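Long-range contact in bacterial regulatory proteins, tetR family (Corynebacterium glutamicum, PDB 3AQT), which binds resorcinol as its inducer and, as a TetR-family transcriptional repressor, probably acts by binding DNA through a helix-turn-helix motif: residues R174-T187 with M217-I231. Sequence-based numbering, arbitrary orientation.
Sequences RFTIEDLDLATTCT and MLRMVGVQAAEAREI
Thr176 N donates to Val221 O at 2.6 Å, a backbone bond that joins the loop before helix 180-199 to the turn just past the end of helix 209-220, where Thr176 and Gly222 come closest. Glycine suits this spot twice over: at its positive phi a side chain would press against the preceding carbonyl, and a CB would run into Thr176 N. One water bridges Thr176 OG1 and Gly222 O. Beside the bond, Phe175 and Val221 lie alongside each other. In Val221, chi1 of -72° sets CG1 beside the backbone N and leaves CG2 between N and the carbonyl carbon, over one ring face, 4.0 Å from the Phe175 ring centroid in a CH-pi contact, while Val223 CG2 meets the ring edge. The other methyl, Val221 CG1, packs on Ile177 CD1, so a beta-branched residue serves both neighbours. Helix 209-220 ends here in a Schellman motif, with Gly222 as C-prime and Val223 N bonded to Leu218 O, within the all-helical ligand-binding domain of the TetR fold. At one end of the contact, Glu227 reaches out extended to Arg174, whose NH1 forms a salt bridge with Glu227 OE2 at 3.2 Å, approaching from above the carboxylate plane, which is turned 56° from the guanidinium. The stronger partner of Arg174 is Asp118, in a salt bridge to NH2, so two acids probably share the positive charge. At the other end the long, unbranched side chains of Met217 and Met220 (modelled as selenomethionine) reach across to helix 180-199: Met220 CE, swung round by chi3 of 90°, approaches Ala183 CB at 4.1 Å, and its SE lies by Cys186 CB. Thr187, whose OG1 is tied back to Ala183 O, meets the methyl of Met217 and touches Phe123 of the resorcinol pocket.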
# COMPACT_ATOMS: atom_id res chain seq x y z
N ARG B 174 -3.57 -7.98 -24.97
CA ARG B 174 -2.93 -6.69 -24.73
C ARG B 174 -2.06 -6.73 -23.47
O ARG B 174 -1.03 -6.09 -23.40
CB ARG B 174 -3.99 -5.60 -24.56
CG ARG B 174 -3.46 -4.18 -24.59
CD ARG B 174 -2.97 -3.82 -25.98
NE ARG B 174 -2.89 -2.37 -26.19
CZ ARG B 174 -1.77 -1.73 -26.53
NH1 ARG B 174 -0.64 -2.40 -26.68
NH2 ARG B 174 -1.80 -0.42 -26.74
N PHE B 175 -2.50 -7.50 -22.47
CA PHE B 175 -1.76 -7.61 -21.22
C PHE B 175 -1.25 -9.02 -20.96
O PHE B 175 -1.77 -9.99 -21.50
CB PHE B 175 -2.65 -7.24 -20.02
CG PHE B 175 -3.24 -5.86 -20.07
CD1 PHE B 175 -2.55 -4.81 -20.65
CD2 PHE B 175 -4.48 -5.62 -19.51
CE1 PHE B 175 -3.10 -3.52 -20.66
CE2 PHE B 175 -5.04 -4.34 -19.51
CZ PHE B 175 -4.34 -3.29 -20.08
N THR B 176 -0.22 -9.11 -20.12
CA THR B 176 0.35 -10.38 -19.70
C THR B 176 0.26 -10.35 -18.18
O THR B 176 0.92 -9.54 -17.54
CB THR B 176 1.82 -10.51 -20.11
OG1 THR B 176 1.92 -10.56 -21.54
CG2 THR B 176 2.43 -11.79 -19.53
N ILE B 177 -0.57 -11.22 -17.62
CA ILE B 177 -0.77 -11.26 -16.17
C ILE B 177 -0.87 -12.69 -15.70
O ILE B 177 -1.66 -13.47 -16.24
CB ILE B 177 -2.08 -10.53 -15.79
CG1 ILE B 177 -2.03 -9.08 -16.25
CG2 ILE B 177 -2.30 -10.61 -14.29
CD1 ILE B 177 -3.38 -8.36 -16.26
N GLU B 178 -0.11 -13.05 -14.67
CA GLU B 178 -0.13 -14.41 -14.15
C GLU B 178 -1.23 -14.61 -13.10
O GLU B 178 -1.80 -15.69 -13.00
CB GLU B 178 1.22 -14.77 -13.55
CG GLU B 178 2.35 -14.73 -14.56
CD GLU B 178 3.71 -14.75 -13.91
OE1 GLU B 178 4.06 -13.75 -13.24
OE2 GLU B 178 4.43 -15.75 -14.04
N ASP B 179 -1.50 -13.57 -12.32
CA ASP B 179 -2.54 -13.66 -11.30
C ASP B 179 -3.37 -12.38 -11.30
O ASP B 179 -2.88 -11.30 -10.93
CB ASP B 179 -1.92 -13.90 -9.93
CG ASP B 179 -2.97 -14.17 -8.86
OD1 ASP B 179 -3.95 -13.40 -8.78
OD2 ASP B 179 -2.81 -15.15 -8.10
N LEU B 180 -4.62 -12.51 -11.71
CA LEU B 180 -5.55 -11.40 -11.81
C LEU B 180 -5.86 -10.66 -10.51
O LEU B 180 -5.95 -9.42 -10.50
CB LEU B 180 -6.84 -11.92 -12.44
CG LEU B 180 -7.59 -11.01 -13.40
CD1 LEU B 180 -6.64 -10.27 -14.33
CD2 LEU B 180 -8.55 -11.88 -14.20
N ASP B 181 -6.02 -11.39 -9.42
CA ASP B 181 -6.30 -10.76 -8.14
C ASP B 181 -5.08 -10.01 -7.65
O ASP B 181 -5.19 -8.92 -7.07
CB ASP B 181 -6.73 -11.80 -7.10
CG ASP B 181 -8.03 -12.50 -7.48
OD1 ASP B 181 -8.94 -11.84 -8.02
OD2 ASP B 181 -8.15 -13.71 -7.22
N LEU B 182 -3.90 -10.57 -7.90
CA LEU B 182 -2.66 -9.95 -7.50
C LEU B 182 -2.48 -8.62 -8.23
O LEU B 182 -2.15 -7.61 -7.62
CB LEU B 182 -1.47 -10.86 -7.81
CG LEU B 182 -0.12 -10.21 -7.49
CD1 LEU B 182 0.04 -10.13 -5.98
CD2 LEU B 182 1.02 -11.02 -8.10
N ALA B 183 -2.70 -8.62 -9.54
CA ALA B 183 -2.54 -7.40 -10.31
C ALA B 183 -3.51 -6.33 -9.84
O ALA B 183 -3.17 -5.15 -9.78
CB ALA B 183 -2.76 -7.68 -11.79
N THR B 184 -4.72 -6.74 -9.49
CA THR B 184 -5.70 -5.77 -9.02
C THR B 184 -5.28 -5.16 -7.67
O THR B 184 -5.28 -3.95 -7.51
CB THR B 184 -7.10 -6.42 -8.87
OG1 THR B 184 -7.54 -6.87 -10.15
CG2 THR B 184 -8.11 -5.41 -8.32
N THR B 185 -4.93 -6.01 -6.72
CA THR B 185 -4.55 -5.52 -5.41
C THR B 185 -3.24 -4.72 -5.43
O THR B 185 -3.11 -3.73 -4.71
CB THR B 185 -4.46 -6.67 -4.39
OG1 THR B 185 -4.39 -6.11 -3.07
CG2 THR B 185 -3.24 -7.54 -4.64
N CYS B 186 -2.29 -5.12 -6.27
CA CYS B 186 -1.02 -4.40 -6.36
C CYS B 186 -1.20 -3.03 -6.99
O CYS B 186 -0.52 -2.06 -6.62
CB CYS B 186 0.01 -5.20 -7.17
SG CYS B 186 0.69 -6.60 -6.26
N THR B 187 -2.12 -2.95 -7.94
CA THR B 187 -2.41 -1.70 -8.62
C THR B 187 -2.84 -0.66 -7.58
O THR B 187 -2.32 0.45 -7.55
CB THR B 187 -3.54 -1.88 -9.66
OG1 THR B 187 -3.10 -2.81 -10.66
CG2 THR B 187 -3.89 -0.57 -10.32
N MSE B 217 2.12 1.19 -14.29
CA MSE B 217 1.12 0.14 -14.10
C MSE B 217 0.92 -0.62 -15.40
O MSE B 217 0.67 -1.84 -15.38
CB MSE B 217 -0.21 0.74 -13.61
CG MSE B 217 -0.17 1.30 -12.18
SE MSE B 217 0.59 0.09 -10.84
CE MSE B 217 -0.51 -1.45 -11.17
N LEU B 218 1.05 0.08 -16.53
CA LEU B 218 0.90 -0.56 -17.83
C LEU B 218 2.05 -1.53 -18.02
O LEU B 218 1.87 -2.63 -18.53
CB LEU B 218 0.90 0.47 -18.97
CG LEU B 218 -0.43 1.21 -19.18
CD1 LEU B 218 -0.33 2.17 -20.34
CD2 LEU B 218 -1.53 0.19 -19.44
N ARG B 219 3.25 -1.12 -17.62
CA ARG B 219 4.39 -2.01 -17.75
C ARG B 219 4.20 -3.22 -16.84
O ARG B 219 4.50 -4.35 -17.21
CB ARG B 219 5.69 -1.27 -17.42
CG ARG B 219 6.13 -0.33 -18.53
CD ARG B 219 7.54 0.17 -18.32
NE ARG B 219 7.56 1.34 -17.45
CZ ARG B 219 7.53 2.59 -17.90
NH1 ARG B 219 7.48 2.83 -19.20
NH2 ARG B 219 7.54 3.60 -17.03
N MSE B 220 3.66 -2.97 -15.65
CA MSE B 220 3.42 -4.05 -14.71
C MSE B 220 2.51 -5.13 -15.29
O MSE B 220 2.65 -6.29 -14.94
CB MSE B 220 2.81 -3.53 -13.41
CG MSE B 220 2.68 -4.61 -12.36
SE MSE B 220 1.71 -4.05 -10.80
CE MSE B 220 -0.05 -4.57 -11.43
N VAL B 221 1.58 -4.74 -16.16
CA VAL B 221 0.69 -5.73 -16.76
C VAL B 221 1.10 -6.25 -18.14
O VAL B 221 0.28 -6.83 -18.87
CB VAL B 221 -0.79 -5.23 -16.79
CG1 VAL B 221 -1.35 -5.23 -15.38
CG2 VAL B 221 -0.89 -3.85 -17.41
N GLY B 222 2.36 -6.05 -18.50
CA GLY B 222 2.86 -6.59 -19.75
C GLY B 222 2.94 -5.74 -21.00
O GLY B 222 3.00 -6.28 -22.10
N VAL B 223 2.95 -4.43 -20.85
CA VAL B 223 3.03 -3.54 -21.99
C VAL B 223 4.48 -3.10 -22.18
O VAL B 223 5.14 -2.70 -21.21
CB VAL B 223 2.12 -2.31 -21.78
CG1 VAL B 223 2.29 -1.32 -22.93
CG2 VAL B 223 0.68 -2.75 -21.67
N GLN B 224 4.97 -3.18 -23.41
CA GLN B 224 6.32 -2.77 -23.76
C GLN B 224 6.65 -1.43 -23.10
O GLN B 224 5.85 -0.49 -23.14
CB GLN B 224 6.46 -2.68 -25.29
CG GLN B 224 7.49 -1.67 -25.83
CD GLN B 224 8.94 -2.12 -25.68
OE1 GLN B 224 9.48 -2.16 -24.57
NE2 GLN B 224 9.57 -2.48 -26.79
N ALA B 225 7.82 -1.36 -22.48
CA ALA B 225 8.27 -0.17 -21.78
C ALA B 225 8.04 1.15 -22.50
O ALA B 225 7.47 2.08 -21.93
CB ALA B 225 9.74 -0.31 -21.43
N ALA B 226 8.49 1.23 -23.76
CA ALA B 226 8.33 2.47 -24.53
C ALA B 226 6.89 2.76 -24.93
O ALA B 226 6.47 3.93 -24.96
CB ALA B 226 9.21 2.43 -25.76
N GLU B 227 6.14 1.72 -25.25
CA GLU B 227 4.76 1.93 -25.66
C GLU B 227 3.91 2.47 -24.50
O GLU B 227 3.08 3.36 -24.70
CB GLU B 227 4.17 0.63 -26.20
CG GLU B 227 2.72 0.73 -26.60
CD GLU B 227 2.25 -0.48 -27.38
OE1 GLU B 227 2.86 -1.56 -27.23
OE2 GLU B 227 1.26 -0.35 -28.14
N ALA B 228 4.16 1.94 -23.30
CA ALA B 228 3.43 2.35 -22.10
C ALA B 228 3.36 3.86 -21.91
O ALA B 228 2.29 4.42 -21.71
CB ALA B 228 4.06 1.70 -20.87
N ARG B 229 4.51 4.51 -21.97
CA ARG B 229 4.59 5.95 -21.80
C ARG B 229 3.68 6.66 -22.81
O ARG B 229 2.91 7.55 -22.46
CB ARG B 229 6.05 6.40 -21.97
CG ARG B 229 6.27 7.90 -21.89
CD ARG B 229 5.87 8.45 -20.53
NE ARG B 229 5.71 9.90 -20.57
CZ ARG B 229 5.38 10.65 -19.52
NH1 ARG B 229 5.17 10.07 -18.34
NH2 ARG B 229 5.25 11.96 -19.64
N GLU B 230 3.76 6.24 -24.07
CA GLU B 230 2.95 6.84 -25.12
C GLU B 230 1.46 6.70 -24.82
O GLU B 230 0.69 7.65 -24.97
CB GLU B 230 3.27 6.19 -26.47
CG GLU B 230 2.27 6.50 -27.56
CD GLU B 230 1.31 5.35 -27.85
OE1 GLU B 230 1.79 4.20 -28.02
OE2 GLU B 230 0.08 5.59 -27.92
N ILE B 231 1.05 5.50 -24.42
CA ILE B 231 -0.35 5.26 -24.13
C ILE B 231 -0.83 6.12 -22.96
O ILE B 231 -1.95 6.63 -22.97
CB ILE B 231 -0.60 3.79 -23.80
CG1 ILE B 231 -0.23 2.93 -25.01
CG2 ILE B 231 -2.07 3.59 -23.43
CD1 ILE B 231 -1.33 2.43 -25.94
O HOH W 1 1.78 -8.42 -23.37